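Local coordinates for oxidoreductase, NAD-binding/iron-sulfur cluster-binding protein (Nitratireductor pacificus pht-3B, PDB 6ZXU), which carries out reductive dehalogenation of organohalides with a cobalamin cofactor, probably fed electrons through its two [4Fe-4S] clusters, at residues 85-99 against 188-201. Sequence-based numbering, arbitrary orientation.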
# COMPACT_ATOMS: atom_id res chain seq x y z
N THR A 85 17.30 3.19 -10.02
CA THR A 85 18.55 2.67 -10.55
C THR A 85 19.77 2.67 -9.62
O THR A 85 20.54 1.71 -9.60
CB THR A 85 18.92 3.43 -11.82
OG1 THR A 85 17.86 3.28 -12.78
CG2 THR A 85 20.20 2.93 -12.37
N ARG A 86 19.88 3.67 -8.75
CA ARG A 86 20.96 3.74 -7.75
C ARG A 86 20.92 2.58 -6.79
O ARG A 86 21.89 2.32 -6.09
CB ARG A 86 20.86 5.08 -6.96
CG ARG A 86 20.70 6.25 -7.95
CD ARG A 86 21.00 7.64 -7.47
NE ARG A 86 20.45 8.00 -6.17
CZ ARG A 86 21.12 8.03 -5.02
NH1 ARG A 86 20.49 8.43 -3.90
NH2 ARG A 86 22.41 7.65 -4.96
N PHE A 87 19.81 1.87 -6.70
CA PHE A 87 19.73 0.81 -5.70
C PHE A 87 19.62 -0.62 -6.31
O PHE A 87 19.29 -1.59 -5.59
CB PHE A 87 18.53 1.09 -4.75
CG PHE A 87 18.51 2.51 -4.22
CD1 PHE A 87 19.53 2.93 -3.36
CD2 PHE A 87 17.59 3.42 -4.65
CE1 PHE A 87 19.62 4.24 -2.95
CE2 PHE A 87 17.65 4.72 -4.19
CZ PHE A 87 18.65 5.13 -3.35
N LEU A 88 19.90 -0.74 -7.60
CA LEU A 88 19.97 -2.04 -8.28
C LEU A 88 21.19 -2.83 -7.84
O LEU A 88 21.21 -4.07 -7.89
CB LEU A 88 20.00 -1.84 -9.77
CG LEU A 88 18.82 -1.20 -10.38
CD1 LEU A 88 19.06 -0.91 -11.85
CD2 LEU A 88 17.53 -2.01 -10.26
N ASP A 89 22.19 -2.15 -7.29
CA ASP A 89 23.24 -2.88 -6.55
C ASP A 89 23.56 -2.15 -5.26
O ASP A 89 23.08 -1.06 -5.02
CB ASP A 89 24.52 -2.93 -7.36
CG ASP A 89 25.35 -4.28 -7.11
OD1 ASP A 89 25.20 -4.95 -6.00
OD2 ASP A 89 26.16 -4.60 -8.07
N GLY A 90 24.27 -2.81 -4.40
CA GLY A 90 24.51 -2.31 -3.07
C GLY A 90 25.38 -3.24 -2.25
O GLY A 90 25.79 -4.32 -2.66
N PRO A 91 25.60 -2.85 -1.00
CA PRO A 91 26.30 -3.75 -0.08
C PRO A 91 25.58 -5.07 0.21
O PRO A 91 24.33 -5.14 0.32
CB PRO A 91 26.37 -2.92 1.23
CG PRO A 91 25.22 -1.97 1.16
CD PRO A 91 25.03 -1.67 -0.33
N VAL A 92 26.39 -6.11 0.42
CA VAL A 92 25.89 -7.43 0.77
C VAL A 92 26.16 -7.66 2.28
O VAL A 92 27.25 -7.45 2.76
CB VAL A 92 26.60 -8.48 -0.08
CG1 VAL A 92 26.05 -9.83 0.17
CG2 VAL A 92 26.49 -8.10 -1.55
N ALA A 93 25.15 -8.07 3.00
CA ALA A 93 25.29 -8.39 4.38
C ALA A 93 26.09 -9.69 4.57
O ALA A 93 26.14 -10.56 3.69
CB ALA A 93 23.91 -8.51 5.00
N PRO A 94 26.62 -9.90 5.78
CA PRO A 94 27.16 -11.19 6.13
C PRO A 94 26.11 -12.28 6.08
O PRO A 94 24.90 -12.06 6.39
CB PRO A 94 27.63 -11.02 7.60
CG PRO A 94 27.73 -9.58 7.80
CD PRO A 94 26.66 -8.96 6.92
N LEU A 95 26.56 -13.46 5.66
CA LEU A 95 25.67 -14.58 5.59
C LEU A 95 25.47 -15.17 6.96
O LEU A 95 26.41 -15.50 7.66
CB LEU A 95 26.23 -15.61 4.64
CG LEU A 95 25.35 -16.79 4.35
CD1 LEU A 95 24.31 -16.46 3.29
CD2 LEU A 95 26.18 -17.99 3.90
N GLY A 96 24.23 -15.24 7.39
CA GLY A 96 23.89 -15.89 8.65
C GLY A 96 23.56 -17.37 8.49
O GLY A 96 23.80 -17.97 7.48
N ASP A 97 22.96 -17.92 9.54
CA ASP A 97 22.74 -19.37 9.69
C ASP A 97 21.31 -19.77 9.31
O ASP A 97 20.94 -20.92 9.57
CB ASP A 97 22.97 -19.81 11.21
N ALA A 98 20.46 -18.83 8.84
CA ALA A 98 19.00 -19.08 8.84
C ALA A 98 18.34 -19.09 7.50
O ALA A 98 17.12 -19.21 7.44
CB ALA A 98 18.29 -18.07 9.76
N ILE A 99 19.10 -18.95 6.43
CA ILE A 99 18.52 -18.97 5.10
C ILE A 99 18.24 -20.43 4.71
O ILE A 99 19.12 -21.30 4.81
CB ILE A 99 19.46 -18.33 4.07
CG1 ILE A 99 19.99 -16.98 4.59
CG2 ILE A 99 18.76 -18.16 2.73
CD1 ILE A 99 18.87 -16.01 5.00
N ARG A 188 20.46 -9.40 -1.17
CA ARG A 188 21.72 -8.86 -0.60
C ARG A 188 21.70 -8.82 0.92
O ARG A 188 22.67 -9.15 1.58
CB ARG A 188 22.03 -7.51 -1.17
CG ARG A 188 22.52 -7.54 -2.60
CD ARG A 188 23.09 -6.21 -3.03
NE ARG A 188 22.11 -5.08 -2.97
CZ ARG A 188 21.35 -4.66 -3.95
NH1 ARG A 188 21.30 -5.28 -5.16
NH2 ARG A 188 20.53 -3.63 -3.75
N TRP A 189 20.55 -8.51 1.51
CA TRP A 189 20.43 -8.55 2.97
C TRP A 189 20.38 -9.93 3.58
O TRP A 189 20.66 -10.11 4.77
CB TRP A 189 19.20 -7.75 3.41
CG TRP A 189 19.48 -6.29 3.59
CD1 TRP A 189 19.20 -5.25 2.72
CD2 TRP A 189 20.16 -5.72 4.70
NE1 TRP A 189 19.63 -4.06 3.26
CE2 TRP A 189 20.22 -4.31 4.48
CE3 TRP A 189 20.71 -6.26 5.89
CZ2 TRP A 189 20.84 -3.43 5.38
CZ3 TRP A 189 21.33 -5.36 6.82
CH2 TRP A 189 21.38 -3.97 6.54
N MET A 190 20.00 -10.93 2.79
CA MET A 190 20.05 -12.33 3.20
C MET A 190 21.48 -12.92 3.07
O MET A 190 21.75 -14.00 3.58
CB MET A 190 19.08 -13.15 2.34
CG MET A 190 17.65 -13.03 2.83
SD MET A 190 16.55 -14.28 2.07
CE MET A 190 16.75 -14.00 0.30
N GLY A 191 22.39 -12.19 2.40
CA GLY A 191 23.81 -12.54 2.43
C GLY A 191 24.34 -12.94 1.06
O GLY A 191 25.48 -13.38 0.98
N PHE A 192 23.60 -12.70 -0.02
CA PHE A 192 23.99 -13.15 -1.34
C PHE A 192 24.09 -12.01 -2.27
O PHE A 192 23.19 -11.15 -2.32
CB PHE A 192 22.96 -14.20 -1.92
CG PHE A 192 22.77 -15.40 -1.07
CD1 PHE A 192 21.93 -15.37 0.04
CD2 PHE A 192 23.47 -16.57 -1.33
CE1 PHE A 192 21.81 -16.45 0.89
CE2 PHE A 192 23.33 -17.64 -0.51
CZ PHE A 192 22.48 -17.61 0.60
N PRO A 193 25.17 -11.91 -3.03
CA PRO A 193 25.24 -10.90 -4.07
C PRO A 193 24.15 -11.03 -5.09
O PRO A 193 23.73 -12.13 -5.48
CB PRO A 193 26.60 -11.16 -4.71
CG PRO A 193 27.41 -11.69 -3.57
CD PRO A 193 26.47 -12.59 -2.85
N ALA A 194 23.63 -9.91 -5.50
CA ALA A 194 22.47 -9.81 -6.42
C ALA A 194 22.38 -8.44 -7.02
O ALA A 194 22.74 -7.42 -6.39
CB ALA A 194 21.20 -10.13 -5.64
N ARG A 195 21.99 -8.41 -8.24
CA ARG A 195 21.97 -7.18 -9.00
C ARG A 195 20.66 -7.12 -9.78
O ARG A 195 20.21 -8.12 -10.37
CB ARG A 195 23.14 -7.18 -9.96
CG ARG A 195 23.15 -6.15 -11.08
CD ARG A 195 23.28 -4.77 -10.58
NE ARG A 195 23.96 -3.85 -11.49
CZ ARG A 195 23.47 -3.21 -12.54
NH1 ARG A 195 22.22 -3.33 -12.97
NH2 ARG A 195 24.28 -2.37 -13.20
N GLY A 196 20.00 -5.94 -9.77
CA GLY A 196 18.77 -5.73 -10.49
C GLY A 196 19.05 -5.13 -11.84
O GLY A 196 20.06 -4.45 -12.04
N HIS A 197 18.16 -5.40 -12.76
CA HIS A 197 18.29 -4.95 -14.12
C HIS A 197 16.97 -4.55 -14.67
O HIS A 197 15.94 -5.22 -14.39
CB HIS A 197 18.89 -6.09 -15.04
CG HIS A 197 20.08 -6.79 -14.48
ND1 HIS A 197 21.38 -6.57 -14.91
CD2 HIS A 197 20.18 -7.72 -13.51
CE1 HIS A 197 22.20 -7.34 -14.24
NE2 HIS A 197 21.50 -8.06 -13.40
N PHE A 198 16.93 -3.53 -15.51
CA PHE A 198 15.74 -3.22 -16.26
C PHE A 198 16.21 -2.44 -17.46
O PHE A 198 17.41 -2.25 -17.64
CB PHE A 198 14.71 -2.45 -15.42
CG PHE A 198 15.03 -0.98 -15.25
CD1 PHE A 198 16.10 -0.62 -14.49
CD2 PHE A 198 14.27 -0.00 -15.86
CE1 PHE A 198 16.42 0.71 -14.37
CE2 PHE A 198 14.54 1.33 -15.70
CZ PHE A 198 15.67 1.68 -15.01
N SER A 199 15.30 -2.07 -18.32
CA SER A 199 15.70 -1.46 -19.59
C SER A 199 16.71 -0.28 -19.44
O SER A 199 17.61 -0.14 -20.21
CB SER A 199 14.47 -0.98 -20.29
OG SER A 199 14.89 -0.33 -21.46
N GLY A 200 16.46 0.59 -18.47
CA GLY A 200 17.29 1.71 -18.17
C GLY A 200 18.69 1.42 -17.64
O GLY A 200 19.55 2.29 -17.76
N ASP A 201 18.95 0.21 -17.15
CA ASP A 201 20.25 -0.19 -16.66
C ASP A 201 20.25 -1.70 -16.54
O ASP A 201 19.79 -2.26 -15.54
CB ASP A 201 20.53 0.44 -15.29
CG ASP A 201 21.98 0.21 -14.77
OD1 ASP A 201 22.45 -0.93 -14.73
OD2 ASP A 201 22.68 1.20 -14.40
O HOH W 1 23.43 1.43 -11.18
O HOH W 2 25.69 -7.67 -5.08
O HOH W 3 26.50 -3.32 -10.41
O HOH W 4 22.35 -3.82 -0.42
O HOH W 5 27.55 -12.30 2.56
O HOH W 6 22.23 -11.56 6.44
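Arg-188, in the last turn of helix 168-190, reaches into the bend of the loop 85-99 and binds its backbone with both terminal nitrogens. NH2 donates to Phe-87 O at 3.0 Å and NH1 to Leu-88 O, each donor standing above the carbonyl plane. NH1 also meets Ala-194 O of its own segment at 2.9 Å, within the guanidinium plane. NE donates to a water that in turn donates to Pro-91 O, so this third nitrogen also reaches the loop backbone. The peptide between Asp-89 and Gly-90 lies over one face of the guanidinium; the chain bends at chi3 (-61°), turning that face toward the peptide. Leu-88 O is doubly held: Gly-196 N of strand 194-198 approaches from the opposite face in a nearly straight bond (2.9 Å, 166°). The isobutyl group of Leu-88 lies against Gly-196, whose lack of a side chain lets CD2 come close to the strand backbone, and its CD1 meets the edge of the Phe-198 ring.

Farther along, Ala-93 N donates to Arg-188 O, which also accepts Gly-191 N of the Schellman motif that ends the helix. Gly-191, at the positive phi of that motif, makes a CA-H...O contact, its CA 3.3 Å from Ala-93 O. Leu-95 CD1 lies 3.5 Å from Phe-192 CZ, while Ile-99 CD1 rests on Met-190.

In the second shell, Asp-89 takes Gly-90 N on OD1 and is joined through one water to Arg-195 NE and through another to Ala-194 N. Arg-195 grips Asp-201 OD1 end-on with NH1 and NH2 in a salt bridge. Strand 194-198 is outermost in its antiparallel sheet, paired with 232-239. The loop thus lines a sheet edge and helix end far from the cobalamin; Asp-89 OD1, 4.0 Å from Arg-188 NH1 and well out of the guanidinium plane, makes no bond to it but probably offsets part of its charge.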